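Local coordinates for protein glutathione S-transferase (Gordonia bronchialis, PDB 4PTS) that probably works as an omega-like glutathione transferase, using a cysteine nucleophile and glutathione to act on its substrates, at residues R32-D36 with D146-W151; Y265-Q271 with W310-R316; G276-T282 with V339-V345. All coordinates share one frame; numbering follows the deposited sequence.

Contact 1 of 3, residues R32-D36 with D146-W151; sequences RITAD and DFSLEW
Arg-32 grips the carboxylate of Asp-146 side-on, and the two side chains cross at about a right angle. NE gives the straighter bond, 3.0 Å to the syn lone pair of Asp-146 OD2 with an N-H...O angle of 165°. NH2 reaches Asp-146 OD1 at 2.8 Å, completing the salt bridge, but the guanidinium and carboxylate planes stand 31° apart, so the two-pronged grip is slightly twisted. Thr-34 CG2 lies over one guanidinium face, toward its rim. Asp-146 sits on helix 140-149, the last helix of the thioredoxin-like domain, which follows the edge strand 134-137; segment 32-36 belongs to the chain leading into strand 48-53 and is tied here to that helix's C-terminal part. Glu-150 runs alongside Thr-34, pointing the same way. A bend at chi2 (-62°) swings its carboxylate round to the backbone of the other segment, where the anti lone pair of OE1 takes the amide N of Ala-35 at 2.8 Å. Asp-36 OD1 comes within 3.8 Å of the same OE1, a pairing of like charges probably eased by Arg-32, whose NH2 lies 4.4 Å from Glu-150 OE2. Deeper in, Ile-33 CG2 rests 3.8 Å from Trp-151 CZ2, and Tyr-48 touches both side chains.

Contact 2 of 3, residues Y265-Q271 with W310-R316; sequences YARDLFQ and WLTPHHR
The backbone of 310-316 passes beside the last turns of helix 260-270, closest where the CA atoms of Arg-267 and Trp-310 are 5.6 Å apart. Gln-271, its chain extended beyond CG, aims one amide nitrogen at two carbonyls: NE2 donates to Trp-310 O at 3.0 Å, almost straight at 169°, and to Thr-312 O at 2.9 Å, both acceptors lying in the amide plane. An alanine here would remove that double donor and is likely to leave Trp-310 O without its mate. Arg-267 NH2 reaches Pro-313 O at 2.9 Å from above the carbonyl plane, with weak bonds to Thr-312 O and to Thr-312 OG1, which also bonds Asn-309 O. The run that follows helix 281-291 is thereby laid against helix 260-270 of the helical half of the glutathione transferase fold. His-314 lies flat over the backbone of Asp-268, whose CA stands 3.6 Å from the ring centroid in a CH-pi contact; the Asp-268 carboxylate pairs with Arg-220. Phe-270 and the six-membered ring of Trp-310 form an offset stack, centroids 4.8 Å apart and planes at 28°. The guanidinium of Arg-316 turns a face to Tyr-265 CB, while its NH1 and NH2 bond Leu-216 O and Arg-220 O.

Contact 3 of 3, residues G276-T282 with V339-V345; sequences GDTTDFT and VPAQNWV
Gly-276 O is held by two donors that arrive from opposite faces of its carbonyl plane: the indole NE1 of Trp-344 at 2.8 Å and, within its own segment, the backbone N of Thr-279 at 3.0 Å. The second bond closes a 3-10 turn, and the first fastens the C-terminal tail of the chain to the turn that leads into helix 281-291 of the helical domain. The carbonyl oxygen lies close to the indole plane, at the ring's edge, and the bond is fairly straight at 161°. Along the same edge Thr-279 O comes 3.1 Å from Trp-344 CD1, a second carbonyl beside the five-membered ring. Asp-280 is the N-cap of the helix, its OD1 accepting from the N of Gln-283. Just after it, Phe-281 N makes a weak bond to Asn-343 O at 3.2 Å. Val-339 covers the flank of the turn: with CG1 anti to the backbone N (chi1 177°), that methyl meets Asp-280 CB at 3.9 Å and leaves CG2 facing Asp-277 O at 3.7 Å. Asp-277 bonds Gly-274 N through OD2 and forms a salt bridge through OD1 to Arg-67 on helix 57-68, linking the turn to the thioredoxin-like domain. The ring of Phe-281 carries Thr-279 CG2 over one face, and its CE2 lies 3.7 Å from Val-345 CG1.

How the contacts relate
Contact 1 stands apart at the thioredoxin-like domain, its centre about 31 Å from that of contact 2 and about 29 Å from that of contact 3. It closes along the chain before the others open, joining an N-terminal run to helix 140-149. Contacts 2 and 3 interleave in sequence, 265-271, 276-282, 310-316 and 339-345, with centres about 16 Å apart. They meet directly: Phe-270 CE1 is 3.7 Å from Phe-281 CZ, and Leu-311 packs on Val-345. Consecutive helices 260-270 and 281-291 thus meet the C-terminal run in one apolar cluster. The side chains of Phe-281 and Trp-310 lie about 10 Å from those of Tyr-288 and Tyr-245 respectively, both predicted to lower the active-site cysteine's pKa.

Contact 1 of 3, residues R32-D36 with D146-W151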
loop_
_atom_site.group_PDB
_atom_site.type_symbol
_atom_site.label_atom_id
_atom_site.label_comp_id
_atom_site.label_asym_id
_atom_site.label_seq_id
_atom_site.Cartn_x
_atom_site.Cartn_y
_atom_site.Cartn_z
ATOM N N ARG B 32 4.389 -37.972 11.401
ATOM C CA ARG B 32 4.358 -38.019 9.936
ATOM C C ARG B 32 3.548 -39.160 9.333
ATOM O O ARG B 32 3.407 -40.262 9.897
ATOM C CB ARG B 32 5.761 -38.085 9.362
ATOM C CG ARG B 32 6.644 -36.938 9.783
ATOM C CD ARG B 32 8.078 -37.234 9.414
ATOM N NE ARG B 32 8.212 -37.362 7.969
ATOM C CZ ARG B 32 9.255 -37.906 7.349
ATOM N NH1 ARG B 32 10.276 -38.387 8.041
ATOM N NH2 ARG B 32 9.280 -37.970 6.025
ATOM N N ILE B 33 3.029 -38.850 8.152
ATOM C CA ILE B 33 2.303 -39.767 7.313
ATOM C C ILE B 33 3.321 -40.201 6.299
ATOM O O ILE B 33 3.821 -39.368 5.515
ATOM C CB ILE B 33 1.125 -39.055 6.630
ATOM C CG1 ILE B 33 0.038 -38.808 7.664
ATOM C CG2 ILE B 33 0.578 -39.840 5.443
ATOM C CD1 ILE B 33 -0.948 -37.743 7.231
ATOM N N THR B 34 3.591 -41.507 6.296
ATOM C CA THR B 34 4.739 -42.083 5.606
ATOM C C THR B 34 4.366 -43.401 4.931
ATOM O O THR B 34 3.474 -44.094 5.407
ATOM C CB THR B 34 5.904 -42.382 6.591
ATOM O OG1 THR B 34 5.450 -43.245 7.654
ATOM C CG2 THR B 34 6.501 -41.084 7.159
ATOM N N ALA B 35 5.072 -43.760 3.856
ATOM C CA ALA B 35 4.832 -45.024 3.139
ATOM C C ALA B 35 5.007 -46.212 4.063
ATOM O O ALA B 35 4.126 -47.037 4.172
ATOM C CB ALA B 35 5.767 -45.157 1.956
ATOM N N ASP B 36 6.146 -46.281 4.739
ATOM C CA ASP B 36 6.409 -47.359 5.705
ATOM C C ASP B 36 5.513 -47.320 6.949
ATOM O O ASP B 36 5.485 -48.271 7.707
ATOM C CB ASP B 36 7.895 -47.364 6.137
ATOM C CG ASP B 36 8.356 -46.021 6.738
ATOM O OD1 ASP B 36 7.851 -44.953 6.311
ATOM O OD2 ASP B 36 9.232 -46.030 7.637
ATOM N N ASP B 146 6.576 -34.568 2.173
ATOM C CA ASP B 146 5.999 -35.875 2.294
ATOM C C ASP B 146 4.994 -36.127 1.189
ATOM O O ASP B 146 4.859 -37.249 0.764
ATOM C CB ASP B 146 5.402 -36.088 3.695
ATOM C CG ASP B 146 6.494 -36.383 4.780
ATOM O OD1 ASP B 146 7.723 -36.293 4.464
ATOM O OD2 ASP B 146 6.123 -36.701 5.947
ATOM N N PHE B 147 4.324 -35.118 0.657
ATOM C CA PHE B 147 3.550 -35.392 -0.561
ATOM C C PHE B 147 4.458 -35.872 -1.688
ATOM O O PHE B 147 4.130 -36.833 -2.366
ATOM C CB PHE B 147 2.740 -34.185 -1.052
ATOM C CG PHE B 147 1.588 -33.814 -0.164
ATOM C CD1 PHE B 147 1.150 -34.660 0.855
ATOM C CD2 PHE B 147 0.936 -32.609 -0.351
ATOM C CE1 PHE B 147 0.090 -34.303 1.668
ATOM C CE2 PHE B 147 -0.113 -32.245 0.465
ATOM C CZ PHE B 147 -0.535 -33.097 1.480
ATOM N N SER B 148 5.580 -35.207 -1.901
ATOM C CA SER B 148 6.487 -35.602 -2.964
ATOM C C SER B 148 7.163 -36.976 -2.705
ATOM O O SER B 148 7.344 -37.760 -3.655
ATOM C CB SER B 148 7.563 -34.544 -3.182
ATOM O OG SER B 148 7.004 -33.275 -3.429
ATOM N N LEU B 149 7.515 -37.287 -1.449
ATOM C CA LEU B 149 8.325 -38.490 -1.171
ATOM C C LEU B 149 7.540 -39.717 -0.745
ATOM O O LEU B 149 7.861 -40.818 -1.182
ATOM C CB LEU B 149 9.378 -38.213 -0.113
ATOM C CG LEU B 149 10.392 -37.138 -0.470
ATOM C CD1 LEU B 149 11.469 -37.115 0.615
ATOM C CD2 LEU B 149 10.990 -37.299 -1.862
ATOM N N GLU B 150 6.540 -39.548 0.107
ATOM C CA GLU B 150 5.832 -40.696 0.672
ATOM C C GLU B 150 4.571 -41.119 -0.103
ATOM O O GLU B 150 4.233 -42.292 -0.134
ATOM C CB GLU B 150 5.504 -40.437 2.139
ATOM C CG GLU B 150 6.715 -40.096 3.014
ATOM C CD GLU B 150 7.760 -41.211 3.104
ATOM O OE1 GLU B 150 7.443 -42.349 3.542
ATOM O OE2 GLU B 150 8.928 -40.937 2.748
ATOM N N TRP B 151 3.904 -40.180 -0.765
ATOM C CA TRP B 151 2.706 -40.493 -1.550
ATOM C C TRP B 151 3.069 -40.830 -2.983
ATOM O O TRP B 151 2.218 -40.869 -3.872
ATOM C CB TRP B 151 1.752 -39.314 -1.545
ATOM C CG TRP B 151 1.233 -39.066 -0.228
ATOM C CD1 TRP B 151 1.908 -38.576 0.850
ATOM C CD2 TRP B 151 -0.091 -39.293 0.201
ATOM N NE1 TRP B 151 1.079 -38.487 1.946
ATOM C CE2 TRP B 151 -0.159 -38.918 1.567
ATOM C CE3 TRP B 151 -1.243 -39.763 -0.436
ATOM C CZ2 TRP B 151 -1.325 -39.010 2.302
ATOM C CZ3 TRP B 151 -2.403 -39.861 0.291
ATOM C CH2 TRP B 151 -2.439 -39.478 1.655
#

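Contact 2 of 3, residues Y265-Q271 with W310-R316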
loop_
_atom_site.group_PDB
_atom_site.type_symbol
_atom_site.label_atom_id
_atom_site.label_comp_id
_atom_site.label_asym_id
_atom_site.label_seq_id
_atom_site.Cartn_x
_atom_site.Cartn_y
_atom_site.Cartn_z
ATOM N N TYR B 265 8.667 -13.515 -13.294
ATOM C CA TYR B 265 8.722 -14.813 -12.634
ATOM C C TYR B 265 7.383 -15.146 -11.997
ATOM O O TYR B 265 6.840 -16.239 -12.199
ATOM C CB TYR B 265 9.801 -14.783 -11.584
ATOM C CG TYR B 265 9.792 -15.915 -10.609
ATOM C CD1 TYR B 265 10.403 -17.123 -10.924
ATOM C CD2 TYR B 265 9.233 -15.768 -9.346
ATOM C CE1 TYR B 265 10.442 -18.169 -10.023
ATOM C CE2 TYR B 265 9.274 -16.804 -8.435
ATOM C CZ TYR B 265 9.880 -18.006 -8.785
ATOM O OH TYR B 265 9.928 -19.076 -7.917
ATOM N N ALA B 266 6.830 -14.206 -11.236
ATOM C CA ALA B 266 5.540 -14.448 -10.579
ATOM C C ALA B 266 4.435 -14.792 -11.574
ATOM O O ALA B 266 3.697 -15.749 -11.368
ATOM C CB ALA B 266 5.137 -13.257 -9.736
ATOM N N ARG B 267 4.336 -14.030 -12.654
ATOM C CA ARG B 267 3.278 -14.269 -13.615
ATOM C C ARG B 267 3.457 -15.608 -14.353
ATOM O O ARG B 267 2.483 -16.285 -14.691
ATOM C CB ARG B 267 3.208 -13.123 -14.605
ATOM C CG ARG B 267 2.547 -11.884 -14.041
ATOM C CD ARG B 267 2.552 -10.750 -15.054
ATOM N NE ARG B 267 3.893 -10.191 -15.210
ATOM C CZ ARG B 267 4.431 -9.770 -16.357
ATOM N NH1 ARG B 267 5.653 -9.277 -16.362
ATOM N NH2 ARG B 267 3.768 -9.839 -17.499
ATOM N N ASP B 268 4.706 -15.978 -14.599
ATOM C CA ASP B 268 5.028 -17.258 -15.206
ATOM C C ASP B 268 4.458 -18.418 -14.372
ATOM O O ASP B 268 3.785 -19.297 -14.908
ATOM C CB ASP B 268 6.548 -17.345 -15.345
ATOM C CG ASP B 268 7.041 -18.707 -15.788
ATOM O OD1 ASP B 268 6.287 -19.370 -16.540
ATOM O OD2 ASP B 268 8.208 -19.062 -15.398
ATOM N N LEU B 269 4.735 -18.410 -13.069
ATOM C CA LEU B 269 4.166 -19.382 -12.139
ATOM C C LEU B 269 2.666 -19.247 -12.014
ATOM O O LEU B 269 1.958 -20.260 -12.017
ATOM C CB LEU B 269 4.775 -19.251 -10.747
ATOM C CG LEU B 269 6.278 -19.545 -10.644
ATOM C CD1 LEU B 269 6.764 -19.435 -9.205
ATOM C CD2 LEU B 269 6.602 -20.922 -11.191
ATOM N N PHE B 270 2.158 -18.027 -11.907
ATOM C CA PHE B 270 0.720 -17.876 -11.759
ATOM C C PHE B 270 -0.018 -18.519 -12.922
ATOM O O PHE B 270 -1.031 -19.195 -12.738
ATOM C CB PHE B 270 0.339 -16.411 -11.699
ATOM C CG PHE B 270 -1.102 -16.183 -11.410
ATOM C CD1 PHE B 270 -1.557 -16.084 -10.107
ATOM C CD2 PHE B 270 -1.996 -16.089 -12.434
ATOM C CE1 PHE B 270 -2.905 -15.882 -9.839
ATOM C CE2 PHE B 270 -3.334 -15.894 -12.195
ATOM C CZ PHE B 270 -3.795 -15.785 -10.901
ATOM N N GLN B 271 0.497 -18.280 -14.130
ATOM C CA GLN B 271 -0.099 -18.805 -15.363
ATOM C C GLN B 271 0.172 -20.304 -15.569
ATOM O O GLN B 271 -0.394 -20.915 -16.465
ATOM C CB GLN B 271 0.388 -17.999 -16.569
ATOM C CG GLN B 271 -0.031 -16.541 -16.521
ATOM C CD GLN B 271 0.631 -15.695 -17.588
ATOM O OE1 GLN B 271 1.120 -16.215 -18.593
ATOM N NE2 GLN B 271 0.610 -14.373 -17.400
ATOM N N TRP B 310 -1.936 -9.820 -14.036
ATOM C CA TRP B 310 -1.433 -11.165 -13.746
ATOM C C TRP B 310 -1.433 -12.031 -14.985
ATOM O O TRP B 310 -0.620 -12.920 -15.121
ATOM C CB TRP B 310 -2.285 -11.878 -12.685
ATOM C CG TRP B 310 -1.934 -11.586 -11.258
ATOM C CD1 TRP B 310 -2.646 -10.847 -10.386
ATOM C CD2 TRP B 310 -0.794 -12.055 -10.544
ATOM N NE1 TRP B 310 -2.026 -10.805 -9.163
ATOM C CE2 TRP B 310 -0.883 -11.547 -9.232
ATOM C CE3 TRP B 310 0.298 -12.850 -10.882
ATOM C CZ2 TRP B 310 0.079 -11.825 -8.243
ATOM C CZ3 TRP B 310 1.261 -13.116 -9.905
ATOM C CH2 TRP B 310 1.136 -12.612 -8.596
ATOM N N LEU B 311 -2.366 -11.772 -15.879
ATOM C CA LEU B 311 -2.507 -12.571 -17.091
ATOM C C LEU B 311 -1.798 -11.981 -18.305
ATOM O O LEU B 311 -2.026 -12.407 -19.425
ATOM C CB LEU B 311 -3.980 -12.724 -17.417
ATOM C CG LEU B 311 -4.814 -13.379 -16.317
ATOM C CD1 LEU B 311 -6.261 -13.480 -16.801
ATOM C CD2 LEU B 311 -4.251 -14.747 -15.918
ATOM N N THR B 312 -0.917 -11.028 -18.076
ATOM C CA THR B 312 -0.177 -10.447 -19.155
ATOM C C THR B 312 1.091 -11.277 -19.384
ATOM O O THR B 312 1.594 -11.909 -18.472
ATOM C CB THR B 312 0.163 -8.974 -18.884
ATOM O OG1 THR B 312 1.051 -8.875 -17.768
ATOM C CG2 THR B 312 -1.101 -8.197 -18.598
ATOM N N PRO B 313 1.592 -11.271 -20.626
ATOM C CA PRO B 313 2.779 -11.973 -21.115
ATOM C C PRO B 313 4.049 -11.632 -20.389
ATOM O O PRO B 313 4.358 -10.452 -20.245
ATOM C CB PRO B 313 2.908 -11.456 -22.541
ATOM C CG PRO B 313 1.502 -11.233 -22.959
ATOM C CD PRO B 313 0.823 -10.677 -21.740
ATOM N N HIS B 314 4.817 -12.658 -20.016
ATOM C CA HIS B 314 6.011 -12.506 -19.151
ATOM C C HIS B 314 7.369 -12.764 -19.827
ATOM O O HIS B 314 8.388 -12.274 -19.345
ATOM C CB HIS B 314 5.884 -13.423 -17.932
ATOM C CG HIS B 314 5.455 -14.811 -18.269
ATOM N ND1 HIS B 314 6.346 -15.799 -18.619
ATOM C CD2 HIS B 314 4.227 -15.374 -18.327
ATOM C CE1 HIS B 314 5.691 -16.914 -18.872
ATOM N NE2 HIS B 314 4.403 -16.682 -18.707
ATOM N N HIS B 315 7.379 -13.538 -20.918
ATOM C CA HIS B 315 8.596 -13.798 -21.718
ATOM C C HIS B 315 9.722 -14.477 -20.943
ATOM O O HIS B 315 10.901 -14.135 -21.094
ATOM C CB HIS B 315 9.106 -12.508 -22.369
ATOM C CG HIS B 315 8.060 -11.827 -23.172
ATOM N ND1 HIS B 315 7.352 -10.741 -22.698
ATOM C CD2 HIS B 315 7.534 -12.131 -24.384
ATOM C CE1 HIS B 315 6.455 -10.385 -23.600
ATOM N NE2 HIS B 315 6.546 -11.210 -24.633
ATOM N N ARG B 316 9.345 -15.430 -20.103
ATOM C CA ARG B 316 10.298 -16.174 -19.310
ATOM C C ARG B 316 10.666 -17.438 -20.047
ATOM O O ARG B 316 11.622 -18.102 -19.703
ATOM C CB ARG B 316 9.700 -16.501 -17.952
ATOM C CG ARG B 316 9.409 -15.271 -17.106
ATOM C CD ARG B 316 10.671 -14.674 -16.512
ATOM N NE ARG B 316 11.209 -15.478 -15.413
ATOM C CZ ARG B 316 12.385 -15.247 -14.845
ATOM N NH1 ARG B 316 13.150 -14.250 -15.269
ATOM N NH2 ARG B 316 12.812 -16.012 -13.854
#

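Contact 3 of 3, residues G276-T282 with V339-V345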
loop_
_atom_site.group_PDB
_atom_site.type_symbol
_atom_site.label_atom_id
_atom_site.label_comp_id
_atom_site.label_asym_id
_atom_site.label_seq_id
_atom_site.Cartn_x
_atom_site.Cartn_y
_atom_site.Cartn_z
ATOM N N GLY B 276 -2.042 -20.443 -10.155
ATOM C CA GLY B 276 -3.026 -19.390 -10.198
ATOM C C GLY B 276 -4.402 -19.936 -9.961
ATOM O O GLY B 276 -5.190 -19.309 -9.286
ATOM N N ASP B 277 -4.672 -21.135 -10.460
ATOM C CA ASP B 277 -5.960 -21.760 -10.192
ATOM C C ASP B 277 -6.179 -22.200 -8.718
ATOM O O ASP B 277 -7.214 -22.780 -8.383
ATOM C CB ASP B 277 -6.226 -22.926 -11.162
ATOM C CG ASP B 277 -5.136 -24.001 -11.143
ATOM O OD1 ASP B 277 -4.862 -24.611 -10.086
ATOM O OD2 ASP B 277 -4.587 -24.290 -12.220
ATOM N N THR B 278 -5.223 -21.962 -7.837
ATOM C CA THR B 278 -5.429 -22.276 -6.427
ATOM C C THR B 278 -5.619 -20.993 -5.638
ATOM O O THR B 278 -5.835 -21.020 -4.422
ATOM C CB THR B 278 -4.240 -23.071 -5.830
ATOM O OG1 THR B 278 -3.049 -22.267 -5.827
ATOM C CG2 THR B 278 -3.984 -24.365 -6.630
ATOM N N THR B 279 -5.575 -19.868 -6.338
ATOM C CA THR B 279 -5.408 -18.577 -5.689
ATOM C C THR B 279 -6.673 -17.752 -5.693
ATOM O O THR B 279 -7.127 -17.344 -6.755
ATOM C CB THR B 279 -4.304 -17.792 -6.381
ATOM O OG1 THR B 279 -3.111 -18.584 -6.367
ATOM C CG2 THR B 279 -4.053 -16.488 -5.668
ATOM N N ASP B 280 -7.244 -17.548 -4.498
ATOM C CA ASP B 280 -8.486 -16.772 -4.306
ATOM C C ASP B 280 -8.196 -15.412 -3.653
ATOM O O ASP B 280 -8.030 -15.309 -2.438
ATOM C CB ASP B 280 -9.491 -17.576 -3.467
ATOM C CG ASP B 280 -10.848 -16.850 -3.286
ATOM O OD1 ASP B 280 -10.845 -15.594 -3.114
ATOM O OD2 ASP B 280 -11.912 -17.542 -3.312
ATOM N N PHE B 281 -8.137 -14.372 -4.474
ATOM C CA PHE B 281 -7.750 -13.066 -4.008
ATOM C C PHE B 281 -8.786 -12.455 -3.088
ATOM O O PHE B 281 -8.453 -11.637 -2.234
ATOM C CB PHE B 281 -7.534 -12.130 -5.188
ATOM C CG PHE B 281 -6.390 -12.523 -6.086
ATOM C CD1 PHE B 281 -5.078 -12.302 -5.697
ATOM C CD2 PHE B 281 -6.628 -13.082 -7.331
ATOM C CE1 PHE B 281 -4.025 -12.647 -6.524
ATOM C CE2 PHE B 281 -5.583 -13.428 -8.163
ATOM C CZ PHE B 281 -4.277 -13.214 -7.755
ATOM N N THR B 282 -10.041 -12.812 -3.239
ATOM C CA THR B 282 -11.007 -12.206 -2.365
ATOM C C THR B 282 -10.820 -12.720 -0.950
ATOM O O THR B 282 -10.773 -11.938 -0.014
ATOM C CB THR B 282 -12.441 -12.386 -2.880
ATOM O OG1 THR B 282 -12.540 -11.700 -4.135
ATOM C CG2 THR B 282 -13.465 -11.779 -1.914
ATOM N N VAL B 339 -11.882 -21.803 -8.192
ATOM C CA VAL B 339 -12.060 -20.518 -7.538
ATOM C C VAL B 339 -13.169 -19.764 -8.284
ATOM O O VAL B 339 -13.102 -19.602 -9.505
ATOM C CB VAL B 339 -10.752 -19.712 -7.573
ATOM C CG1 VAL B 339 -10.959 -18.345 -6.962
ATOM C CG2 VAL B 339 -9.651 -20.458 -6.843
ATOM N N PRO B 340 -14.201 -19.310 -7.564
ATOM C CA PRO B 340 -15.304 -18.562 -8.186
ATOM C C PRO B 340 -14.775 -17.396 -9.001
ATOM O O PRO B 340 -13.879 -16.709 -8.540
ATOM C CB PRO B 340 -16.105 -18.044 -6.987
ATOM C CG PRO B 340 -15.780 -18.969 -5.873
ATOM C CD PRO B 340 -14.398 -19.505 -6.119
ATOM N N ALA B 341 -15.325 -17.178 -10.187
ATOM C CA ALA B 341 -14.735 -16.247 -11.169
ATOM C C ALA B 341 -14.574 -14.798 -10.639
ATOM O O ALA B 341 -13.563 -14.128 -10.911
ATOM C CB ALA B 341 -15.557 -16.270 -12.461
ATOM N N GLN B 342 -15.611 -14.340 -9.929
ATOM C CA GLN B 342 -15.635 -13.068 -9.180
ATOM C C GLN B 342 -14.532 -12.900 -8.121
ATOM O O GLN B 342 -14.169 -11.781 -7.785
ATOM C CB GLN B 342 -16.963 -12.974 -8.455
ATOM C CG GLN B 342 -17.118 -14.118 -7.466
ATOM C CD GLN B 342 -18.552 -14.459 -7.187
ATOM O OE1 GLN B 342 -18.970 -15.613 -7.367
ATOM N NE2 GLN B 342 -19.327 -13.460 -6.734
ATOM N N ASN B 343 -14.046 -14.012 -7.584
ATOM C CA ASN B 343 -12.970 -14.013 -6.605
ATOM C C ASN B 343 -11.583 -14.126 -7.222
ATOM O O ASN B 343 -10.573 -14.023 -6.526
ATOM C CB ASN B 343 -13.139 -15.195 -5.647
ATOM C CG ASN B 343 -14.312 -15.048 -4.694
ATOM O OD1 ASN B 343 -14.512 -15.908 -3.851
ATOM N ND2 ASN B 343 -15.090 -13.975 -4.822
ATOM N N TRP B 344 -11.537 -14.362 -8.529
ATOM C CA TRP B 344 -10.290 -14.536 -9.263
ATOM C C TRP B 344 -10.016 -13.263 -10.067
ATOM O O TRP B 344 -10.631 -12.233 -9.818
ATOM C CB TRP B 344 -10.422 -15.754 -10.184
ATOM C CG TRP B 344 -9.147 -16.451 -10.463
ATOM C CD1 TRP B 344 -8.317 -16.989 -9.555
ATOM C CD2 TRP B 344 -8.564 -16.687 -11.748
ATOM N NE1 TRP B 344 -7.235 -17.545 -10.179
ATOM C CE2 TRP B 344 -7.362 -17.372 -11.534
ATOM C CE3 TRP B 344 -8.942 -16.379 -13.064
ATOM C CZ2 TRP B 344 -6.528 -17.762 -12.590
ATOM C CZ3 TRP B 344 -8.120 -16.758 -14.108
ATOM C CH2 TRP B 344 -6.929 -17.444 -13.866
ATOM N N VAL B 345 -9.092 -13.339 -11.020
ATOM C CA VAL B 345 -8.873 -12.234 -11.956
ATOM C C VAL B 345 -10.042 -12.164 -12.952
ATOM O O VAL B 345 -10.578 -13.192 -13.350
ATOM C CB VAL B 345 -7.508 -12.296 -12.683
ATOM C CG1 VAL B 345 -6.383 -12.747 -11.748
ATOM C CG2 VAL B 345 -7.585 -13.202 -13.878
#